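Local coordinates for protein DNA primase (Aquifex aeolicus, PDB 2AU3) that probably synthesises the short RNA primers that DNA polymerase extends during DNA replication, and carries a zinc-binding domain joined to an RNA polymerase core, at residues A[36-40]-A[70-74]; A[57-62]-A[141-145]. All coordinates share one frame; numbering follows the deposited sequence.

Interaction 1. Residues A[36-40]-A[70-74]. With ZN (zinc ion), chain B.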
loop_
_atom_site.group_PDB
_atom_site.type_symbol
_atom_site.label_atom_id
_atom_site.label_comp_id
_atom_site.label_asym_id
_atom_site.label_seq_id
_atom_site.Cartn_x
_atom_site.Cartn_y
_atom_site.Cartn_z
ATOM N N ASN A 36 -9.535 -22.439 -13.821
ATOM C CA ASN A 36 -8.296 -22.111 -14.529
ATOM C C ASN A 36 -8.474 -20.751 -15.157
ATOM O O ASN A 36 -9.550 -20.433 -15.670
ATOM C CB ASN A 36 -7.929 -23.140 -15.612
ATOM C CG ASN A 36 -7.899 -24.564 -15.094
ATOM O OD1 ASN A 36 -6.879 -25.040 -14.597
ATOM N ND2 ASN A 36 -9.008 -25.264 -15.247
ATOM N N CYS A 37 -7.410 -19.962 -15.159
ATOM C CA CYS A 37 -7.487 -18.609 -15.699
ATOM C C CYS A 37 -7.680 -18.603 -17.232
ATOM O O CYS A 37 -6.985 -19.320 -17.945
ATOM C CB CYS A 37 -6.248 -17.814 -15.303
ATOM S SG CYS A 37 -6.300 -16.082 -15.801
ATOM N N PRO A 38 -8.626 -17.801 -17.723
ATOM C CA PRO A 38 -8.866 -17.692 -19.170
ATOM C C PRO A 38 -7.947 -16.659 -19.842
ATOM O O PRO A 38 -8.018 -16.490 -21.064
ATOM C CB PRO A 38 -10.321 -17.205 -19.237
ATOM C CG PRO A 38 -10.484 -16.361 -17.979
ATOM C CD PRO A 38 -9.532 -16.936 -16.947
ATOM N N PHE A 39 -7.123 -15.968 -19.052
ATOM C CA PHE A 39 -6.331 -14.849 -19.562
ATOM C C PHE A 39 -4.824 -15.157 -19.644
ATOM O O PHE A 39 -4.100 -14.539 -20.432
ATOM C CB PHE A 39 -6.584 -13.581 -18.740
ATOM C CG PHE A 39 -8.043 -13.235 -18.583
ATOM C CD1 PHE A 39 -8.851 -13.064 -19.699
ATOM C CD2 PHE A 39 -8.608 -13.073 -17.310
ATOM C CE1 PHE A 39 -10.204 -12.766 -19.565
ATOM C CE2 PHE A 39 -9.963 -12.750 -17.167
ATOM C CZ PHE A 39 -10.761 -12.595 -18.302
ATOM N N HIS A 40 -4.373 -16.110 -18.832
ATOM C CA HIS A 40 -3.015 -16.645 -18.923
ATOM C C HIS A 40 -3.072 -18.174 -18.832
ATOM O O HIS A 40 -4.050 -18.727 -18.341
ATOM C CB HIS A 40 -2.117 -16.036 -17.833
ATOM C CG HIS A 40 -2.045 -16.856 -16.568
ATOM N ND1 HIS A 40 -3.015 -16.805 -15.589
ATOM C CD2 HIS A 40 -1.109 -17.729 -16.123
ATOM C CE1 HIS A 40 -2.691 -17.627 -14.608
ATOM N NE2 HIS A 40 -1.537 -18.196 -14.904
ATOM N N PHE A 70 -14.270 -8.138 -15.272
ATOM C CA PHE A 70 -14.137 -9.484 -15.837
ATOM C C PHE A 70 -14.742 -9.544 -17.256
ATOM O O PHE A 70 -14.131 -10.061 -18.188
ATOM C CB PHE A 70 -14.772 -10.570 -14.955
ATOM C CG PHE A 70 -14.708 -11.944 -15.591
ATOM C CD1 PHE A 70 -13.551 -12.726 -15.492
ATOM C CD2 PHE A 70 -15.767 -12.410 -16.364
ATOM C CE1 PHE A 70 -13.467 -13.978 -16.115
ATOM C CE2 PHE A 70 -15.693 -13.677 -16.992
ATOM C CZ PHE A 70 -14.545 -14.444 -16.877
ATOM N N VAL A 71 -15.966 -9.053 -17.397
ATOM C CA VAL A 71 -16.648 -9.102 -18.691
ATOM C C VAL A 71 -15.864 -8.298 -19.729
ATOM O O VAL A 71 -15.658 -8.766 -20.874
ATOM C CB VAL A 71 -18.133 -8.636 -18.587
ATOM C CG1 VAL A 71 -18.798 -8.576 -19.981
ATOM C CG2 VAL A 71 -18.906 -9.548 -17.653
ATOM N N SER A 72 -15.372 -7.122 -19.315
ATOM C CA SER A 72 -14.537 -6.291 -20.191
ATOM C C SER A 72 -13.351 -7.070 -20.737
ATOM O O SER A 72 -12.997 -6.942 -21.924
ATOM C CB SER A 72 -14.017 -5.057 -19.435
ATOM O OG SER A 72 -13.241 -4.248 -20.286
ATOM N N LEU A 73 -12.717 -7.858 -19.877
ATOM C CA LEU A 73 -11.540 -8.609 -20.301
ATOM C C LEU A 73 -11.944 -9.814 -21.134
ATOM O O LEU A 73 -11.364 -10.066 -22.200
ATOM C CB LEU A 73 -10.658 -9.030 -19.111
ATOM C CG LEU A 73 -10.006 -7.927 -18.275
ATOM C CD1 LEU A 73 -9.445 -8.524 -16.956
ATOM C CD2 LEU A 73 -8.912 -7.232 -19.053
ATOM N N TYR A 74 -12.951 -10.546 -20.676
ATOM C CA TYR A 74 -13.437 -11.685 -21.446
ATOM C C TYR A 74 -13.911 -11.292 -22.858
ATOM O O TYR A 74 -13.537 -11.934 -23.844
ATOM C CB TYR A 74 -14.531 -12.460 -20.694
ATOM C CG TYR A 74 -14.669 -13.886 -21.202
ATOM C CD1 TYR A 74 -13.918 -14.925 -20.643
ATOM C CD2 TYR A 74 -15.506 -14.176 -22.282
ATOM C CE1 TYR A 74 -14.033 -16.240 -21.133
ATOM C CE2 TYR A 74 -15.641 -15.481 -22.771
ATOM C CZ TYR A 74 -14.904 -16.502 -22.200
ATOM O OH TYR A 74 -15.043 -17.775 -22.700
HETATM ZN ZN ZN B . -4.316 -15.470 -14.889
#

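Interaction 2. Residues A[57-62]-A[141-145]. With ZN (zinc ion), chain B.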
loop_
_atom_site.group_PDB
_atom_site.type_symbol
_atom_site.label_atom_id
_atom_site.label_comp_id
_atom_site.label_asym_id
_atom_site.label_seq_id
_atom_site.Cartn_x
_atom_site.Cartn_y
_atom_site.Cartn_z
ATOM N N LYS A 57 -9.359 -12.520 -8.658
ATOM C CA LYS A 57 -7.912 -12.259 -8.676
ATOM C C LYS A 57 -7.229 -13.530 -9.127
ATOM O O LYS A 57 -7.442 -14.595 -8.532
ATOM C CB LYS A 57 -7.403 -11.867 -7.281
ATOM C CG LYS A 57 -5.880 -11.595 -7.191
ATOM C CD LYS A 57 -5.447 -10.269 -7.895
ATOM C CE LYS A 57 -3.927 -10.004 -7.639
ATOM N NZ LYS A 57 -3.422 -8.793 -8.373
ATOM N N CYS A 58 -6.426 -13.431 -10.180
ATOM C CA CYS A 58 -5.616 -14.562 -10.600
ATOM C C CYS A 58 -4.275 -14.584 -9.881
ATOM O O CYS A 58 -3.489 -13.656 -10.003
ATOM C CB CYS A 58 -5.390 -14.559 -12.102
ATOM S SG CYS A 58 -4.595 -16.082 -12.580
ATOM N N PHE A 59 -4.021 -15.650 -9.134
ATOM C CA PHE A 59 -2.732 -15.818 -8.463
ATOM C C PHE A 59 -1.668 -16.286 -9.432
ATOM O O PHE A 59 -0.522 -16.462 -9.056
ATOM C CB PHE A 59 -2.845 -16.803 -7.311
ATOM C CG PHE A 59 -3.454 -16.216 -6.088
ATOM C CD1 PHE A 59 -4.747 -15.696 -6.121
ATOM C CD2 PHE A 59 -2.727 -16.145 -4.901
ATOM C CE1 PHE A 59 -5.328 -15.132 -4.987
ATOM C CE2 PHE A 59 -3.302 -15.593 -3.752
ATOM C CZ PHE A 59 -4.606 -15.076 -3.801
ATOM N N GLY A 60 -2.046 -16.472 -10.693
ATOM C CA GLY A 60 -1.095 -16.904 -11.700
ATOM C C GLY A 60 -0.505 -15.762 -12.498
ATOM O O GLY A 60 0.713 -15.689 -12.678
ATOM N N CYS A 61 -1.360 -14.866 -12.978
ATOM C CA CYS A 61 -0.894 -13.697 -13.706
ATOM C C CYS A 61 -1.146 -12.365 -12.988
ATOM O O CYS A 61 -0.614 -11.345 -13.394
ATOM C CB CYS A 61 -1.496 -13.649 -15.101
ATOM S SG CYS A 61 -3.282 -13.375 -15.068
ATOM N N GLY A 62 -1.959 -12.373 -11.942
ATOM C CA GLY A 62 -2.181 -11.170 -11.153
ATOM C C GLY A 62 -3.347 -10.305 -11.590
ATOM O O GLY A 62 -3.679 -9.336 -10.915
ATOM N N ARG A 141 2.819 -9.848 -8.166
ATOM C CA ARG A 141 1.468 -9.984 -8.699
ATOM C C ARG A 141 0.359 -9.504 -7.759
ATOM O O ARG A 141 -0.589 -8.837 -8.208
ATOM C CB ARG A 141 1.200 -11.425 -9.077
ATOM C CG ARG A 141 1.997 -11.862 -10.305
ATOM C CD ARG A 141 1.641 -13.243 -10.793
ATOM N NE ARG A 141 1.917 -14.283 -9.805
ATOM C CZ ARG A 141 2.964 -15.120 -9.842
ATOM N NH1 ARG A 141 3.880 -15.031 -10.812
ATOM N NH2 ARG A 141 3.100 -16.034 -8.892
ATOM N N LYS A 142 0.477 -9.846 -6.468
ATOM C CA LYS A 142 -0.480 -9.364 -5.471
ATOM C C LYS A 142 -0.576 -7.850 -5.456
ATOM O O LYS A 142 -1.687 -7.290 -5.352
ATOM C CB LYS A 142 -0.123 -9.844 -4.066
ATOM C CG LYS A 142 -1.103 -9.339 -2.995
ATOM C CD LYS A 142 -0.677 -9.857 -1.631
ATOM C CE LYS A 142 -1.649 -9.431 -0.546
ATOM N NZ LYS A 142 -3.047 -9.876 -0.771
ATOM N N PHE A 143 0.591 -7.206 -5.506
ATOM C CA PHE A 143 0.699 -5.757 -5.413
ATOM C C PHE A 143 0.591 -5.045 -6.764
ATOM O O PHE A 143 0.673 -3.817 -6.821
ATOM C CB PHE A 143 1.992 -5.342 -4.693
ATOM C CG PHE A 143 1.888 -5.424 -3.190
ATOM C CD1 PHE A 143 1.553 -4.293 -2.426
ATOM C CD2 PHE A 143 2.049 -6.623 -2.551
ATOM C CE1 PHE A 143 1.434 -4.377 -1.019
ATOM C CE2 PHE A 143 1.932 -6.713 -1.144
ATOM C CZ PHE A 143 1.626 -5.547 -0.382
ATOM N N ASP A 144 0.379 -5.820 -7.830
ATOM C CA ASP A 144 0.101 -5.259 -9.158
ATOM C C ASP A 144 1.291 -4.431 -9.698
ATOM O O ASP A 144 1.115 -3.456 -10.423
ATOM C CB ASP A 144 -1.227 -4.455 -9.164
ATOM C CG ASP A 144 -2.440 -5.336 -8.904
ATOM O OD1 ASP A 144 -3.301 -4.962 -8.083
ATOM O OD2 ASP A 144 -2.609 -6.448 -9.466
ATOM N N LEU A 145 2.499 -4.875 -9.379
ATOM C CA LEU A 145 3.700 -4.235 -9.902
ATOM C C LEU A 145 3.687 -4.189 -11.398
ATOM O O LEU A 145 3.221 -5.149 -12.085
ATOM C CB LEU A 145 4.966 -4.919 -9.409
ATOM C CG LEU A 145 5.145 -4.966 -7.891
ATOM C CD1 LEU A 145 6.606 -5.146 -7.625
ATOM C CD2 LEU A 145 4.616 -3.773 -7.143
HETATM ZN ZN ZN B . -4.316 -15.470 -14.889
#

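Interaction 1. Residues A[36-40]-A[70-74]
In the CHC2 zinc ribbon of this primase, the loop that carries the first two zinc ligands leans on helix 67-75 through P38 and F39. The phenyl ring of F39 does most of the touching. Its CZ lies 3.7 Å from CB of L73, and the two side chains cross at about a right angle; the neighbouring CE1 reaches the backbone where the helix passes from L73 to Y74. On the F70 side the same ring meets another phenyl, with centroids 5.7 Å apart and planes inclined at 58°, an oblique pairing. P38 lies over one face of the F39 ring, its CG 3.6 Å above the plane and near the centre, and continues to the helix, where CB comes to the edge of the Y74 ring, 4.3 Å from CE1. F70 points CG anti to its own N (chi1 176°), which carries the ring out to the loop; Y23 meets that ring edge-to-face, while V63 and F47 also touch F39. Trimming F39 to an alanine would probably open a gap between loop and helix, leaving L73 CB and the loop-facing side of F70 without the ring they pack on and P38 with no ring beneath it. On the other side of the loop, zinc is bound by C37 SG at 2.3 Å and by H40 ND1 at 2.0 Å. The thiolate also accepts the backbone N-H of F39 (3.4 Å from N to SG) and, weakly, that of H40, a turn that suits a metal-bound cysteine because these donors are likely to temper its negative charge. Polar bonds thus shape the metal side of the loop, whereas its union with the helix is apolar and depends on the fit of rings and aliphatic carbons.

Interaction 2. Residues A[57-62]-A[141-145]
The ammonium nitrogen of K57 is gripped by three oxygens: the carboxylate OD2 of D144 at 2.7 Å in a salt bridge, and the carbonyl oxygens of R141, 2.8 Å away, and G62, 2.6 Å away. Lysine suits the place because its long chain, bent at chi2 (71°), can carry a charge from the end of strand 55-58 to the end of helix 137-142. The nitrogen is tilted 30° from the plane of the R141 carbonyl. That carbonyl lies at the C-terminal end of the helix, whose dipole would probably welcome a positive group. D144 approaches from the opposite direction. It leaves the helix with positive phi in a Schellman motif, and its carboxylate also forms salt bridges with R117 and K194, so K57 joins a network of charges. R141 lies across the zinc knuckle: its CD is 3.2 Å from the carbonyl O of G60, an oxygen that sits over one face of the guanidinium. The bend at chi3 (-62°) turns that group back along the F59-G60 backbone. G62 CA lies against R141 CB, 4.0 Å away, and at its positive phi any side chain would crowd both R141 CB and the preceding carbonyl; glycine is therefore the natural fit. Behind this surface C58 SG and C61 SG bind zinc, and C58 SG accepts the N-H of C61, more weakly that of G60, as is usual for the knuckle of a zinc ribbon. D144 is buried and meets the ammonium of the partly exposed K57, so the joint between zinc-binding and polymerase domains combines a charged, directional grip, probably dependent on both groups being ionised, with packing of the R141 chain on the knuckle.

In the fold
The two contacts have centres 13 Å apart and meet at one zinc ion, each supplying two of its four ligands: C37 and H40 from interaction 1, C58 and C61 from interaction 2. H40 CE1 and C58 SG come within 3.2 Å of each other because both residues bind the same zinc. The segments alternate along the chain, in the order 36-40, 57-62, 70-74 and 141-145. Loop 36-40 connects strands 32-35 and 47-50, and segment 57-62 continues from strand 55-58, of the same five-stranded antiparallel sheet. Interaction 1 stays inside the zinc-binding domain, joining the ribbon to helix 67-75; interaction 2 reaches helix 137-142 of the polymerase core. The metal thus links an internal apolar packing to a polar interdomain joint.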